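Local structure of transcriptional regulator, LYSR family (4AB6) at residues Leu10-Glu15 / Ala58-Val63. The protein probably regulates transcription of methionine-biosynthesis genes as a MetR-like LysR-family DNA-binding factor, of which this chain is the regulatory domain. The protein carries 2 engineered substitutions. Residues are numbered along the deposited sequence; the frame is centred on the assembly and turned at random.
Sequences LRIAVE and ADLAIV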
loop_
_atom_site.group_PDB
_atom_site.type_symbol
_atom_site.label_atom_id
_atom_site.label_comp_id
_atom_site.label_asym_id
_atom_site.label_seq_id
_atom_site.Cartn_x
_atom_site.Cartn_y
_atom_site.Cartn_z
ATOM N N LEU A 10 6.864 -17.254 13.836
ATOM C CA LEU A 10 5.924 -16.147 13.984
ATOM C C LEU A 10 5.290 -15.759 12.650
ATOM O O LEU A 10 5.866 -14.963 11.898
ATOM C CB LEU A 10 6.622 -14.922 14.614
ATOM C CG LEU A 10 5.895 -14.170 15.746
ATOM C CD1 LEU A 10 6.677 -12.945 16.157
ATOM C CD2 LEU A 10 4.497 -13.738 15.345
ATOM N N ARG A 11 4.094 -16.308 12.374
ATOM C CA ARG A 11 3.309 -16.001 11.181
ATOM C C ARG A 11 2.257 -14.980 11.611
ATOM O O ARG A 11 1.354 -15.313 12.384
ATOM C CB ARG A 11 2.652 -17.263 10.601
ATOM C CG ARG A 11 3.643 -18.353 10.199
ATOM C CD ARG A 11 2.936 -19.682 9.975
ATOM N NE ARG A 11 2.407 -20.242 11.220
ATOM C CZ ARG A 11 1.628 -21.316 11.289
ATOM N NH1 ARG A 11 1.275 -21.959 10.185
ATOM N NH2 ARG A 11 1.193 -21.753 12.464
ATOM N N ILE A 12 2.425 -13.722 11.183
ATOM C CA ILE A 12 1.546 -12.614 11.567
ATOM C C ILE A 12 0.350 -12.455 10.631
ATOM O O ILE A 12 0.531 -12.320 9.416
ATOM C CB ILE A 12 2.328 -11.274 11.774
ATOM C CG1 ILE A 12 3.596 -11.474 12.626
ATOM C CG2 ILE A 12 1.433 -10.195 12.399
ATOM C CD1 ILE A 12 4.751 -10.613 12.247
ATOM N N ALA A 13 -0.869 -12.458 11.220
ATOM C CA ALA A 13 -2.162 -12.242 10.553
ATOM C C ALA A 13 -2.640 -10.863 10.967
ATOM O O ALA A 13 -2.621 -10.523 12.151
ATOM C CB ALA A 13 -3.178 -13.286 10.981
ATOM N N VAL A 14 -3.010 -10.044 9.989
ATOM C CA VAL A 14 -3.383 -8.665 10.263
ATOM C C VAL A 14 -4.712 -8.250 9.627
ATOM O O VAL A 14 -4.905 -8.398 8.412
ATOM C CB VAL A 14 -2.166 -7.705 10.047
ATOM C CG1 VAL A 14 -1.166 -8.254 9.028
ATOM C CG2 VAL A 14 -2.585 -6.302 9.681
ATOM N N GLU A 15 -5.632 -7.771 10.474
ATOM C CA GLU A 15 -6.989 -7.341 10.123
ATOM C C GLU A 15 -7.054 -6.117 9.224
ATOM O O GLU A 15 -7.783 -6.148 8.227
ATOM C CB GLU A 15 -7.814 -7.107 11.411
ATOM C CG GLU A 15 -9.298 -6.892 11.175
ATOM C CD GLU A 15 -10.110 -6.488 12.381
ATOM O OE1 GLU A 15 -9.984 -7.158 13.428
ATOM O OE2 GLU A 15 -10.929 -5.551 12.257
ATOM N N ALA A 58 -1.737 -19.042 11.308
ATOM C CA ALA A 58 -1.106 -17.859 11.882
ATOM C C ALA A 58 -0.747 -18.133 13.333
ATOM O O ALA A 58 -1.382 -18.978 13.972
ATOM C CB ALA A 58 -2.054 -16.676 11.799
ATOM N N ASP A 59 0.268 -17.423 13.857
ATOM C CA ASP A 59 0.735 -17.585 15.237
ATOM C C ASP A 59 0.403 -16.378 16.106
ATOM O O ASP A 59 0.326 -16.502 17.329
ATOM C CB ASP A 59 2.227 -17.943 15.272
ATOM C CG ASP A 59 2.561 -19.156 14.429
ATOM O OD1 ASP A 59 1.921 -20.214 14.628
ATOM O OD2 ASP A 59 3.420 -19.033 13.533
ATOM N N LEU A 60 0.160 -15.222 15.464
ATOM C CA LEU A 60 -0.220 -13.971 16.112
ATOM C C LEU A 60 -1.139 -13.202 15.179
ATOM O O LEU A 60 -0.862 -13.112 13.987
ATOM C CB LEU A 60 1.027 -13.139 16.467
ATOM C CG LEU A 60 0.819 -11.941 17.383
ATOM C CD1 LEU A 60 1.888 -11.880 18.442
ATOM C CD2 LEU A 60 0.814 -10.654 16.589
ATOM N N ALA A 61 -2.222 -12.635 15.722
ATOM C CA ALA A 61 -3.197 -11.873 14.954
ATOM C C ALA A 61 -3.407 -10.483 15.533
ATOM O O ALA A 61 -3.591 -10.342 16.738
ATOM C CB ALA A 61 -4.521 -12.625 14.885
ATOM N N ILE A 62 -3.380 -9.457 14.671
ATOM C CA ILE A 62 -3.606 -8.056 15.055
ATOM C C ILE A 62 -5.077 -7.759 14.753
ATOM O O ILE A 62 -5.453 -7.712 13.583
ATOM C CB ILE A 62 -2.617 -7.099 14.318
ATOM C CG1 ILE A 62 -1.116 -7.462 14.565
ATOM C CG2 ILE A 62 -2.920 -5.619 14.614
ATOM C CD1 ILE A 62 -0.548 -7.233 15.990
ATOM N N VAL A 63 -5.918 -7.638 15.807
ATOM C CA VAL A 63 -7.370 -7.441 15.669
ATOM C C VAL A 63 -7.931 -6.161 16.309
ATOM O O VAL A 63 -7.328 -5.619 17.235
ATOM C CB VAL A 63 -8.211 -8.706 16.015
ATOM C CG1 VAL A 63 -7.982 -9.824 15.001
ATOM C CG2 VAL A 63 -7.955 -9.190 17.439
#
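Arg11 and Asp59 close one end of a parallel strand pair, 9-14 beside 60-63, in the sheet of one subdomain of the periplasmic-binding-protein-like fold of LysR regulatory domains. The parallel assignment rests on an angle of 19° between strand directions and on the bridges Ile12-Leu60, Ala13-Ala61 and Val14-Ile62. The ladder alternates as a parallel pair requires: Ala13 N donates to Leu60 O, Ile62 N to Ala13 O, and Glu15 N to Ile62 O.

The Arg11 side chain can be followed outward. CB of Arg11 lies 3.5 Å from Asp59 OD2, and CG, anti to the carbonyl carbon, and CD run on past that same oxygen. A bend at chi3 (-68°) then turns the head back. Arg11 NE thereby reaches Asp59 OD2 and Arg11 NH2 reaches Asp59 OD1, each at 2.8 Å. Both oxygens lie close to the guanidinium plane, but the carboxylate is turned 38° from it, which makes this a twisted side-on salt bridge. Ala58 N sits over one guanidinium face, and NH1 turns to His56 O. Arg11 N also donates to Asp59 OD2, on its anti side, so two bonds from one residue hold that oxygen; Arg189 forms a salt bridge with OD1. In return Asp59 N binds Arg11 O in the carbonyl plane.

The two sheet faces differ. Ile12, Val14, Leu60 and Ile62 share one, where Ile12 and Val14 pack against helix 20-33. Ala13 and Ala61 occupy the other, against Pro49 of helix 49-54; there the CB atoms of Ala13 and Ala58 meet at 3.7 Å. At the far end of the ladder, the Glu15 side chain crosses Val63 at roughly a right angle, OE2 bonded to Ser64 OG and Glu15 OE1 3.5 Å from Val63 CB.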